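Local atomic coordinates of chloroplastic group IIB intron splicing facilitator CRS2, chloroplastic (Zea mays, PDB entry 1RYB), a protein that is required for splicing of group IIB introns in chloroplasts, acting in complexes with CAF1 or CAF2, and has a peptidyl-tRNA hydrolase fold without the hydrolase activity. Residues A[23-28]-A[33-38]; A[105-110]-A[161-166]; A[75-80]-A[85-90]. One frame throughout, in Å; residues are numbered along the deposited sequence.

Contact 1: A[23-28]-A[33-38]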
ATOM      1  N   LEU A  23       0.561   0.118  -3.552  1.00 10.98           N
ATOM      2  CA  LEU A  23       1.475   0.105  -4.687  1.00 10.58           C
ATOM      3  C   LEU A  23       1.354  -1.157  -5.540  1.00 13.42           C
ATOM      4  O   LEU A  23       1.092  -2.281  -5.042  1.00 11.60           O
ATOM      5  CB  LEU A  23       2.906   0.290  -4.214  1.00  7.74           C
ATOM      6  CG  LEU A  23       3.025   1.589  -3.412  1.00 10.06           C
ATOM      7  CD1 LEU A  23       4.490   1.889  -3.201  1.00 11.98           C
ATOM      8  CD2 LEU A  23       2.417   2.767  -4.223  1.00 12.09           C
ATOM      9  N   GLY A  24       1.637  -0.999  -6.797  1.00  9.33           N
ATOM     10  CA  GLY A  24       1.572  -2.143  -7.775  1.00  7.10           C
ATOM     11  C   GLY A  24       1.800  -1.647  -9.171  1.00  8.83           C
ATOM     12  O   GLY A  24       1.987  -0.413  -9.395  1.00 11.76           O
ATOM     13  N   ASN A  25       1.718  -2.583 -10.121  1.00 10.34           N
ATOM     14  CA  ASN A  25       1.769  -2.276 -11.563  1.00 10.19           C
ATOM     15  C   ASN A  25       0.428  -2.496 -12.166  1.00  7.88           C
ATOM     16  O   ASN A  25      -0.330  -3.376 -11.733  1.00 13.95           O
ATOM     17  CB  ASN A  25       2.756  -3.205 -12.259  1.00 11.18           C
ATOM     18  CG  ASN A  25       4.155  -2.777 -11.935  1.00 13.23           C
ATOM     19  OD1 ASN A  25       4.498  -1.634 -12.206  1.00 13.08           O
ATOM     20  ND2 ASN A  25       4.988  -3.698 -11.382  1.00 14.82           N
ATOM     21  N   PRO A  26       0.133  -1.792 -13.222  1.00  9.57           N
ATOM     22  CA  PRO A  26      -1.210  -1.853 -13.800  1.00 10.82           C
ATOM     23  C   PRO A  26      -1.381  -2.920 -14.814  1.00 11.45           C
ATOM     24  O   PRO A  26      -0.469  -3.204 -15.548  1.00 15.87           O
ATOM     25  CB  PRO A  26      -1.301  -0.552 -14.595  1.00 14.43           C
ATOM     26  CG  PRO A  26       0.131  -0.328 -15.024  1.00 22.36           C
ATOM     27  CD  PRO A  26       0.958  -0.754 -13.805  1.00 10.64           C
ATOM     28  N   GLY A  27      -2.561  -3.493 -14.849  1.00  9.40           N
ATOM     29  CA  GLY A  27      -2.809  -4.394 -15.913  1.00 14.71           C
ATOM     30  C   GLY A  27      -2.929  -5.840 -15.494  1.00 23.88           C
ATOM     31  O   GLY A  27      -2.451  -6.259 -14.443  1.00 15.40           O
ATOM     32  N   ASN A  28      -3.576  -6.608 -16.364  1.00 21.81           N
ATOM     33  CA  ASN A  28      -3.850  -8.056 -16.101  1.00 21.80           C
ATOM     34  C   ASN A  28      -2.616  -8.887 -15.811  1.00 26.39           C
ATOM     35  O   ASN A  28      -2.625  -9.824 -15.002  1.00 24.85           O
ATOM     36  CB  ASN A  28      -4.513  -8.645 -17.337  1.00 28.10           C
ATOM     37  CG  ASN A  28      -5.719  -7.842 -17.647  1.00 42.53           C
ATOM     38  OD1 ASN A  28      -6.487  -7.572 -16.725  1.00 24.25           O
ATOM     39  ND2 ASN A  28      -5.733  -7.239 -18.838  1.00 39.73           N
ATOM     40  N   THR A  33       0.535 -10.773  -8.608  1.00 17.32           N
ATOM     41  CA  THR A  33       1.980 -10.799  -8.446  1.00 11.11           C
ATOM     42  C   THR A  33       2.407 -10.209  -7.115  1.00 15.21           C
ATOM     43  O   THR A  33       1.684  -9.430  -6.495  1.00 10.81           O
ATOM     44  CB  THR A  33       2.688 -10.180  -9.636  1.00 10.68           C
ATOM     45  OG1 THR A  33       2.420  -8.810  -9.697  1.00 14.16           O
ATOM     46  CG2 THR A  33       2.244 -10.842 -10.986  1.00 11.13           C
ATOM     47  N   ARG A  34       3.520 -10.654  -6.640  1.00  9.77           N
ATOM     48  CA  ARG A  34       3.990 -10.229  -5.290  1.00 12.34           C
ATOM     49  C   ARG A  34       4.108  -8.709  -5.157  1.00  9.35           C
ATOM     50  O   ARG A  34       3.725  -8.118  -4.106  1.00 11.70           O
ATOM     51  CB  ARG A  34       5.320 -10.866  -4.933  1.00  8.49           C
ATOM     52  CG  ARG A  34       5.209 -12.409  -4.914  1.00  7.37           C
ATOM     53  CD  ARG A  34       6.445 -13.025  -4.200  1.00 16.85           C
ATOM     54  NE  ARG A  34       6.409 -14.504  -4.028  1.00 17.81           N
ATOM     55  CZ  ARG A  34       6.722 -15.380  -5.015  1.00 19.89           C
ATOM     56  NH1 ARG A  34       7.080 -14.945  -6.232  1.00 16.52           N
ATOM     57  NH2 ARG A  34       6.618 -16.719  -4.763  1.00 16.39           N
ATOM     58  N   HIS A  35       4.679  -8.096  -6.172  1.00 10.27           N
ATOM     59  CA  HIS A  35       4.839  -6.633  -6.162  1.00  9.54           C
ATOM     60  C   HIS A  35       3.490  -5.887  -6.210  1.00  9.98           C
ATOM     61  O   HIS A  35       3.470  -4.669  -6.047  1.00 16.77           O
ATOM     62  CB  HIS A  35       5.674  -6.233  -7.401  1.00 14.48           C
ATOM     63  CG  HIS A  35       6.707  -5.115  -7.233  1.00 11.54           C
ATOM     64  ND1 HIS A  35       7.275  -4.822  -6.042  1.00 12.26           N
ATOM     65  CD2 HIS A  35       7.263  -4.319  -8.170  1.00 15.45           C
ATOM     66  CE1 HIS A  35       8.142  -3.852  -6.234  1.00  8.43           C
ATOM     67  NE2 HIS A  35       8.129  -3.508  -7.517  1.00 15.77           N
ATOM     68  N   ASN A  36       2.382  -6.578  -6.427  1.00  9.08           N
ATOM     69  CA  ASN A  36       1.056  -5.956  -6.407  1.00  8.20           C
ATOM     70  C   ASN A  36       0.296  -6.187  -5.126  1.00 15.61           C
ATOM     71  O   ASN A  36      -0.863  -5.875  -5.044  1.00 10.68           O
ATOM     72  CB  ASN A  36       0.186  -6.518  -7.541  1.00 10.61           C
ATOM     73  CG  ASN A  36       0.328  -5.652  -8.790  1.00 17.38           C
ATOM     74  OD1 ASN A  36       1.379  -5.075  -9.084  1.00 11.96           O
ATOM     75  ND2 ASN A  36      -0.764  -5.432  -9.485  1.00 17.27           N
ATOM     76  N   VAL A  37       0.902  -6.804  -4.087  1.00  9.21           N
ATOM     77  CA  VAL A  37       0.131  -7.092  -2.915  1.00  8.44           C
ATOM     78  C   VAL A  37      -0.443  -5.842  -2.267  1.00 11.65           C
ATOM     79  O   VAL A  37      -1.430  -5.940  -1.588  1.00 10.64           O
ATOM     80  CB  VAL A  37       0.942  -7.986  -1.937  1.00 10.92           C
ATOM     81  CG1 VAL A  37       2.117  -7.252  -1.278  1.00 13.86           C
ATOM     82  CG2 VAL A  37       0.085  -8.732  -0.895  1.00 11.09           C
ATOM     83  N   GLY A  38       0.214  -4.698  -2.407  1.00  6.68           N
ATOM     84  CA  GLY A  38      -0.403  -3.486  -1.885  1.00  9.13           C
ATOM     85  C   GLY A  38      -1.749  -3.200  -2.517  1.00  8.44           C
ATOM     86  O   GLY A  38      -2.681  -2.674  -1.886  1.00 10.01           O
TER
HETATM   87  O   HOH W   1       2.749  -3.679  -3.338  1.00  8.20           O
HETATM   88  O   HOH W   2       3.828  -6.110 -10.049  1.00 15.33           O
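N36 lays its carboxamide against the backbone of N25 and grips it with both polar atoms. OD1 takes the N-H of N25 in a short, nearly straight bond (N25 N to N36 OD1 2.7 Å), the donor standing 30° off the carbonyl plane. On its other arm, N36 ND2 gives a proton to N25 O at 3.1 Å; this bond meets a lone pair in the carbonyl plane and stays close to the amide plane of N36. Two bonds to one backbone residue fix the rotation of the amide. This is the tight part of the contact: G24 CA lies 3.2 Å from N36 OD1, so the glycine backbone passes directly against the amide oxygen. The loop thus held leaves strand 18-22 of the peptidyl-tRNA hydrolase fold and leads into helix 37-48, with N36 at the N-cap position but using its side chain across the loop instead. The turn 34-36 also carries H35, the proton acceptor of active relatives by similarity. Its CD2 is only loosely approached, by N25 ND2 at 4.0 Å, amide and ring planes 56° apart; its stronger partner is D107, and N25 OD1 is taken by M81 N. Water 2 adds to the amide site, accepting from N25 ND2 and donating to N36 OD1 and T33 OG1. At the L23-G38 end the joining is left to water 1, which donates to L23 O and accepts from G38 N. Beyond N25 the chain lifts away, and G27 and N28 are exposed to solvent.

Contact 2: A[105-110]-A[161-166]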
ATOM      1  N   ILE A 105       0.921   1.403   1.376  1.00  8.75           N
ATOM      2  CA  ILE A 105       0.832  -0.048   1.585  1.00  9.30           C
ATOM      3  C   ILE A 105       1.608  -0.762   0.474  1.00  8.74           C
ATOM      4  O   ILE A 105       1.298  -0.551  -0.702  1.00  8.33           O
ATOM      5  CB  ILE A 105      -0.660  -0.487   1.664  1.00  9.36           C
ATOM      6  CG1 ILE A 105      -1.376   0.397   2.686  1.00  5.09           C
ATOM      7  CG2 ILE A 105      -0.740  -1.992   2.069  1.00 11.54           C
ATOM      8  CD1 ILE A 105      -2.773  -0.179   3.012  1.00 12.51           C
ATOM      9  N   TYR A 106       2.553  -1.651   0.821  1.00  9.18           N
ATOM     10  CA  TYR A 106       3.396  -2.227  -0.263  1.00  5.42           C
ATOM     11  C   TYR A 106       4.105  -3.495   0.183  1.00  7.25           C
ATOM     12  O   TYR A 106       4.047  -3.843   1.349  1.00  9.69           O
ATOM     13  CB  TYR A 106       4.469  -1.145  -0.664  1.00  8.46           C
ATOM     14  CG  TYR A 106       5.430  -0.891   0.534  1.00 14.09           C
ATOM     15  CD1 TYR A 106       6.610  -1.622   0.672  1.00 13.64           C
ATOM     16  CD2 TYR A 106       5.102  -0.062   1.602  1.00 20.14           C
ATOM     17  CE1 TYR A 106       7.464  -1.405   1.750  1.00 17.72           C
ATOM     18  CE2 TYR A 106       5.858   0.038   2.783  1.00 18.54           C
ATOM     19  CZ  TYR A 106       7.098  -0.594   2.818  1.00 21.09           C
ATOM     20  OH  TYR A 106       7.928  -0.516   3.943  1.00 31.85           O
ATOM     21  N   ASP A 107       4.678  -4.206  -0.775  1.00  9.32           N
ATOM     22  CA  ASP A 107       5.411  -5.502  -0.510  1.00 11.49           C
ATOM     23  C   ASP A 107       6.761  -5.228   0.099  1.00 14.13           C
ATOM     24  O   ASP A 107       7.487  -4.345  -0.353  1.00 12.40           O
ATOM     25  CB  ASP A 107       5.626  -6.279  -1.817  1.00 10.65           C
ATOM     26  CG  ASP A 107       6.131  -5.368  -2.893  1.00 13.25           C
ATOM     27  OD1 ASP A 107       5.633  -4.272  -3.194  1.00 14.30           O
ATOM     28  OD2 ASP A 107       7.192  -5.814  -3.447  1.00 11.15           O
ATOM     29  N   ASP A 108       7.142  -5.983   1.087  1.00 11.04           N
ATOM     30  CA  ASP A 108       8.457  -5.704   1.700  1.00 11.13           C
ATOM     31  C   ASP A 108       9.267  -6.993   1.789  1.00 10.15           C
ATOM     32  O   ASP A 108       8.863  -7.971   2.423  1.00 16.36           O
ATOM     33  CB  ASP A 108       8.273  -5.037   3.034  1.00 11.80           C
ATOM     34  CG  ASP A 108       9.533  -4.698   3.745  1.00 25.65           C
ATOM     35  OD1 ASP A 108      10.599  -5.213   3.485  1.00 18.52           O
ATOM     36  OD2 ASP A 108       9.315  -3.898   4.759  1.00 27.06           O
ATOM     37  N   THR A 109      10.314  -7.079   0.974  1.00 14.46           N
ATOM     38  CA  THR A 109      11.096  -8.372   0.906  1.00 16.66           C
ATOM     39  C   THR A 109      11.956  -8.576   2.177  1.00 28.45           C
ATOM     40  O   THR A 109      12.610  -9.570   2.349  1.00 25.68           O
ATOM     41  CB  THR A 109      12.036  -8.466  -0.326  1.00 18.89           C
ATOM     42  OG1 THR A 109      12.895  -7.399  -0.273  1.00 35.72           O
ATOM     43  CG2 THR A 109      11.282  -8.350  -1.605  1.00 19.14           C
ATOM     44  N   SER A 110      11.934  -7.631   3.070  1.00 21.78           N
ATOM     45  CA  SER A 110      12.750  -7.733   4.275  1.00 19.58           C
ATOM     46  C   SER A 110      12.021  -8.346   5.454  1.00 20.36           C
ATOM     47  O   SER A 110      12.603  -8.584   6.501  1.00 22.05           O
ATOM     48  CB  SER A 110      13.366  -6.373   4.610  1.00 23.29           C
ATOM     49  OG  SER A 110      12.472  -5.676   5.456  1.00 23.43           O
ATOM     50  N   ALA A 161      12.307 -11.242 -11.069  1.00 21.07           N
ATOM     51  CA  ALA A 161      11.397 -12.254 -11.472  1.00 22.58           C
ATOM     52  C   ALA A 161      10.483 -12.616 -10.323  1.00 14.46           C
ATOM     53  O   ALA A 161       9.318 -12.920 -10.496  1.00 19.97           O
ATOM     54  CB  ALA A 161      12.209 -13.522 -11.796  1.00 22.59           C
ATOM     55  N   PHE A 162      11.080 -12.670  -9.157  1.00 17.74           N
ATOM     56  CA  PHE A 162      10.384 -13.030  -7.964  1.00 21.07           C
ATOM     57  C   PHE A 162       9.264 -12.031  -7.690  1.00 12.86           C
ATOM     58  O   PHE A 162       8.166 -12.399  -7.314  1.00 16.28           O
ATOM     59  CB  PHE A 162      11.408 -13.023  -6.820  1.00 22.10           C
ATOM     60  CG  PHE A 162      10.841 -13.276  -5.473  1.00 20.30           C
ATOM     61  CD1 PHE A 162      10.295 -14.515  -5.144  1.00 19.22           C
ATOM     62  CD2 PHE A 162      10.864 -12.264  -4.510  1.00 22.19           C
ATOM     63  CE1 PHE A 162       9.749 -14.789  -3.887  1.00 22.97           C
ATOM     64  CE2 PHE A 162      10.339 -12.515  -3.241  1.00 22.45           C
ATOM     65  CZ  PHE A 162       9.783 -13.769  -2.943  1.00 30.43           C
ATOM     66  N   LEU A 163       9.530 -10.782  -7.939  1.00 16.86           N
ATOM     67  CA  LEU A 163       8.491  -9.776  -7.677  1.00 16.60           C
ATOM     68  C   LEU A 163       7.354  -9.902  -8.572  1.00 12.27           C
ATOM     69  O   LEU A 163       6.224  -9.511  -8.245  1.00 13.39           O
ATOM     70  CB  LEU A 163       9.003  -8.338  -7.802  1.00 11.94           C
ATOM     71  CG  LEU A 163      10.068  -7.934  -6.788  1.00 13.64           C
ATOM     72  CD1 LEU A 163      10.652  -6.540  -7.193  1.00 17.57           C
ATOM     73  CD2 LEU A 163       9.517  -7.893  -5.356  1.00 14.05           C
ATOM     74  N   LEU A 164       7.671 -10.348  -9.770  1.00 12.10           N
ATOM     75  CA  LEU A 164       6.724 -10.331 -10.801  1.00 10.20           C
ATOM     76  C   LEU A 164       6.099 -11.637 -11.062  1.00 16.12           C
ATOM     77  O   LEU A 164       5.463 -11.810 -12.095  1.00 20.16           O
ATOM     78  CB  LEU A 164       7.321  -9.754 -12.114  1.00 14.38           C
ATOM     79  CG  LEU A 164       7.842  -8.347 -11.991  1.00 18.26           C
ATOM     80  CD1 LEU A 164       8.277  -7.891 -13.386  1.00 20.54           C
ATOM     81  CD2 LEU A 164       6.775  -7.374 -11.437  1.00 18.56           C
ATOM     82  N   GLN A 165       6.169 -12.492 -10.059  1.00 15.25           N
ATOM     83  CA  GLN A 165       5.518 -13.829 -10.029  1.00 15.32           C
ATOM     84  C   GLN A 165       4.448 -13.896  -8.984  1.00 15.57           C
ATOM     85  O   GLN A 165       4.355 -13.066  -8.112  1.00 16.21           O
ATOM     86  CB  GLN A 165       6.529 -14.924  -9.748  1.00 18.89           C
ATOM     87  CG  GLN A 165       7.113 -15.397 -11.115  1.00 31.80           C
ATOM     88  CD  GLN A 165       6.099 -16.285 -11.842  1.00100.00           C
ATOM     89  OE1 GLN A 165       6.375 -16.810 -12.944  1.00 75.46           O
ATOM     90  NE2 GLN A 165       4.913 -16.462 -11.217  1.00100.00           N
ATOM     91  N   LYS A 166       3.583 -14.839  -9.128  1.00 14.54           N
ATOM     92  CA  LYS A 166       2.479 -14.977  -8.182  1.00 11.38           C
ATOM     93  C   LYS A 166       2.947 -15.684  -6.919  1.00 17.84           C
ATOM     94  O   LYS A 166       3.975 -16.356  -6.884  1.00 19.03           O
ATOM     95  CB  LYS A 166       1.384 -15.773  -8.883  1.00 17.57           C
ATOM     96  CG  LYS A 166       0.735 -14.914  -9.993  1.00 18.13           C
ATOM     97  CD  LYS A 166      -0.702 -15.326 -10.382  1.00 28.58           C
ATOM     98  CE  LYS A 166      -1.171 -14.753 -11.730  1.00 92.16           C
ATOM     99  NZ  LYS A 166      -2.588 -15.035 -12.053  1.00 95.84           N
TER
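The end of strand 102-108 faces the last turn of helix 159-163 at some distance, D107 and L163 being nearest with 8.9 Å between their CA atoms, and no hydrogen bond joins the two backbones. Side chains close the distance. One methyl of L163, CD2, does the touching on the helix side. It reaches the carboxylate of D107 at 3.7 Å (L163 CD2 to D107 OD2), the two side chains crossing at about a right angle. The same methyl meets the methyl of T109 more loosely, with L163 CD2 and T109 CG2 4.2 Å apart. D107 points toward the helix with its CG between the backbone N and the carbonyl carbon (chi1 46°), and T109 sets CG2 beside its own backbone N, which turns the methyl rather than the hydroxyl to the leucine.

In the peptidyl-tRNA hydrolase fold this strand end carries the aspartate that, by similarity, keeps the active-site histidine basic. Here D107 OD2 accepts from H35 ND1, while OD1 accepts from H127 NE2; the leucine methyl therefore lies against an oxygen already engaged in a hydrogen bond, and the two histidines probably restrain the carboxylate's rotation. L163 and T109 both also touch I150, which extends the apolar patch beside them. After D107 the strand ends in an Asx turn: D108 OD1 accepts from S110 N at 2.8 Å on the anti side and from S110 OG, also at 2.8 Å, on the syn side, both donors on one face of the carboxylate plane. On the helix side, L164 is the first residue to leave helical geometry, and F162 O receives a bond from R34 NH1.

Contact 3: A[75-80]-A[85-90]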
ATOM      1  N   VAL A  75      -6.533   4.485  -3.043  1.00  7.36           N
ATOM      2  CA  VAL A  75      -5.931   4.723  -4.349  1.00  8.52           C
ATOM      3  C   VAL A  75      -5.001   3.592  -4.818  1.00  9.95           C
ATOM      4  O   VAL A  75      -4.248   3.072  -4.019  1.00  9.77           O
ATOM      5  CB  VAL A  75      -5.009   5.947  -4.151  1.00  9.33           C
ATOM      6  CG1 VAL A  75      -4.206   6.293  -5.404  1.00 11.75           C
ATOM      7  CG2 VAL A  75      -5.729   7.154  -3.627  1.00  9.76           C
ATOM      8  N   LYS A  76      -5.071   3.272  -6.108  1.00  8.31           N
ATOM      9  CA  LYS A  76      -4.186   2.326  -6.807  1.00  6.43           C
ATOM     10  C   LYS A  76      -3.630   3.097  -7.986  1.00 11.20           C
ATOM     11  O   LYS A  76      -4.330   3.329  -9.007  1.00 10.21           O
ATOM     12  CB  LYS A  76      -4.925   1.088  -7.335  1.00  6.79           C
ATOM     13  CG  LYS A  76      -5.449   0.231  -6.139  1.00 12.27           C
ATOM     14  CD  LYS A  76      -5.842  -1.203  -6.553  1.00 10.92           C
ATOM     15  CE  LYS A  76      -7.084  -1.197  -7.414  1.00 15.25           C
ATOM     16  NZ  LYS A  76      -7.584  -2.547  -7.805  1.00 18.49           N
ATOM     17  N   PRO A  77      -2.406   3.569  -7.874  1.00 10.74           N
ATOM     18  CA  PRO A  77      -1.809   4.263  -8.990  1.00  7.62           C
ATOM     19  C   PRO A  77      -1.670   3.291 -10.160  1.00  7.90           C
ATOM     20  O   PRO A  77      -1.387   2.084 -10.003  1.00 11.06           O
ATOM     21  CB  PRO A  77      -0.387   4.639  -8.525  1.00 11.27           C
ATOM     22  CG  PRO A  77      -0.454   4.583  -6.994  1.00 11.91           C
ATOM     23  CD  PRO A  77      -1.521   3.533  -6.722  1.00 11.20           C
ATOM     24  N   GLN A  78      -1.962   3.810 -11.328  1.00 11.68           N
ATOM     25  CA  GLN A  78      -1.857   3.062 -12.554  1.00 12.92           C
ATOM     26  C   GLN A  78      -0.729   3.647 -13.426  1.00 19.62           C
ATOM     27  O   GLN A  78      -0.877   3.776 -14.630  1.00 20.26           O
ATOM     28  CB  GLN A  78      -3.185   3.109 -13.346  1.00 13.39           C
ATOM     29  CG  GLN A  78      -4.372   2.711 -12.437  1.00 12.81           C
ATOM     30  CD  GLN A  78      -4.331   1.263 -12.010  1.00 13.71           C
ATOM     31  OE1 GLN A  78      -4.552   0.941 -10.801  1.00 14.42           O
ATOM     32  NE2 GLN A  78      -4.120   0.385 -12.992  1.00  9.05           N
ATOM     33  N   SER A  79       0.363   3.994 -12.782  1.00 10.92           N
ATOM     34  CA  SER A  79       1.476   4.666 -13.438  1.00 15.70           C
ATOM     35  C   SER A  79       2.684   3.756 -13.718  1.00 14.92           C
ATOM     36  O   SER A  79       3.673   4.154 -14.307  1.00 14.31           O
ATOM     37  CB  SER A  79       1.910   5.662 -12.379  1.00 15.70           C
ATOM     38  OG  SER A  79       2.117   4.970 -11.129  1.00 15.43           O
ATOM     39  N   TYR A  80       2.594   2.539 -13.230  1.00 11.23           N
ATOM     40  CA  TYR A  80       3.700   1.589 -13.048  1.00 15.75           C
ATOM     41  C   TYR A  80       4.357   1.923 -11.740  1.00 13.76           C
ATOM     42  O   TYR A  80       4.373   3.118 -11.318  1.00 10.78           O
ATOM     43  CB  TYR A  80       4.760   1.557 -14.172  1.00 16.89           C
ATOM     44  CG  TYR A  80       4.170   0.910 -15.400  1.00 15.28           C
ATOM     45  CD1 TYR A  80       3.635   1.698 -16.411  1.00 22.60           C
ATOM     46  CD2 TYR A  80       4.148  -0.475 -15.546  1.00 14.28           C
ATOM     47  CE1 TYR A  80       3.151   1.093 -17.578  1.00 16.09           C
ATOM     48  CE2 TYR A  80       3.605  -1.100 -16.667  1.00 19.75           C
ATOM     49  CZ  TYR A  80       3.061  -0.300 -17.662  1.00 19.33           C
ATOM     50  OH  TYR A  80       2.556  -0.932 -18.787  1.00 29.83           O
ATOM     51  N   GLY A  85       4.833   7.953  -7.269  1.00 14.16           N
ATOM     52  CA  GLY A  85       4.780   9.261  -6.651  1.00 12.04           C
ATOM     53  C   GLY A  85       4.121  10.276  -7.555  1.00 13.98           C
ATOM     54  O   GLY A  85       3.455  11.260  -7.079  1.00 13.52           O
ATOM     55  N   GLU A  86       4.304  10.054  -8.833  1.00 12.01           N
ATOM     56  CA  GLU A  86       3.692  10.911  -9.822  1.00 13.28           C
ATOM     57  C   GLU A  86       2.209  10.929  -9.685  1.00 16.71           C
ATOM     58  O   GLU A  86       1.592  11.906 -10.052  1.00 14.56           O
ATOM     59  CB  GLU A  86       4.075  10.515 -11.289  1.00 19.48           C
ATOM     60  CG  GLU A  86       5.576  10.804 -11.486  1.00 15.76           C
ATOM     61  CD  GLU A  86       6.076  10.590 -12.880  1.00 23.01           C
ATOM     62  OE1 GLU A  86       7.239  10.504 -13.107  1.00 24.70           O
ATOM     63  OE2 GLU A  86       5.166  10.316 -13.771  1.00 19.76           O
ATOM     64  N   ALA A  87       1.619   9.786  -9.247  1.00 13.96           N
ATOM     65  CA  ALA A  87       0.185   9.699  -9.035  1.00 17.46           C
ATOM     66  C   ALA A  87      -0.208  10.243  -7.630  1.00 19.64           C
ATOM     67  O   ALA A  87      -1.160  11.024  -7.471  1.00 17.72           O
ATOM     68  CB  ALA A  87      -0.245   8.236  -9.097  1.00 15.33           C
ATOM     69  N   ILE A  88       0.529   9.801  -6.560  1.00 12.00           N
ATOM     70  CA  ILE A  88       0.161  10.125  -5.212  1.00  9.27           C
ATOM     71  C   ILE A  88       0.377  11.577  -4.810  1.00 16.71           C
ATOM     72  O   ILE A  88      -0.446  12.166  -4.097  1.00 16.54           O
ATOM     73  CB  ILE A  88       0.808   9.137  -4.264  1.00 14.81           C
ATOM     74  CG1 ILE A  88       0.168   7.748  -4.478  1.00 13.00           C
ATOM     75  CG2 ILE A  88       0.650   9.608  -2.814  1.00 13.91           C
ATOM     76  CD1 ILE A  88       1.133   6.611  -4.108  1.00 16.69           C
ATOM     77  N   GLY A  89       1.499  12.180  -5.216  1.00 13.97           N
ATOM     78  CA  GLY A  89       1.724  13.584  -4.817  1.00 10.11           C
ATOM     79  C   GLY A  89       0.580  14.482  -5.188  1.00 10.82           C
ATOM     80  O   GLY A  89       0.082  15.222  -4.371  1.00 15.37           O
ATOM     81  N   PRO A  90       0.194  14.476  -6.475  1.00 15.94           N
ATOM     82  CA  PRO A  90      -0.862  15.339  -6.911  1.00 15.33           C
ATOM     83  C   PRO A  90      -2.175  15.082  -6.224  1.00 24.71           C
ATOM     84  O   PRO A  90      -2.965  16.022  -6.046  1.00 15.23           O
ATOM     85  CB  PRO A  90      -0.948  15.260  -8.440  1.00 11.38           C
ATOM     86  CG  PRO A  90       0.479  14.890  -8.832  1.00 17.00           C
ATOM     87  CD  PRO A  90       0.979  14.042  -7.675  1.00 14.49           C
TER
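Strand 70-77 and helix 84-94 follow one another in the α/β fold of the peptidyl-tRNA hydrolase family, and this buried contact packs the last strand residue, P77, on the first turn of the helix. Here P77 and A87 point toward each other and their CA atoms are 5.8 Å apart. Their side chains touch carbon to carbon, P77 CB to A87 CB at 3.6 Å, the small alanine allowing the close approach. One residue on, the I88 side chain crosses that of P77 obliquely: its CD1 lies 3.9 Å from P77 CG, and its CG1 is only slightly farther away. CG1 stands anti to the carbonyl carbon (chi1 -68°), which carries the CD1 end over to the proline ring. The closest contacts are all carbon to carbon, and no hydrogen bond joins the segments. Past P77, S79 still turns its side chain to the helix, and S79 OG bonds to Y80 O at 2.9 Å; the chain then leaves at Y80, a tRNA-binding position by similarity, which is exposed. Around the contact, P77 also rests on F39 of helix 37-48, A87 on S60 of strand 60-67, and I88 on V133 of helix 128-136.

From the N terminus, contact 1 comes first: just after strand 18-22 it closes the loop leading into helix 37-48. Contact 3 is next, closing the turn between strand 70-77 and helix 84-94. Contact 2 spans the longest stretch, bringing the end of strand 102-108 to helix 159-163. The three follow in series, without nesting or crossing. Contact 1 is the hub: its H35 and R34 reach D107 and Q165 of contact 2, while P26 packs on Q78 and Y80, and L23 on I88, in contact 3. Contacts 2 and 3 do not touch, but strands 70-77 and 102-108 flank strand 18-22 in one sheet.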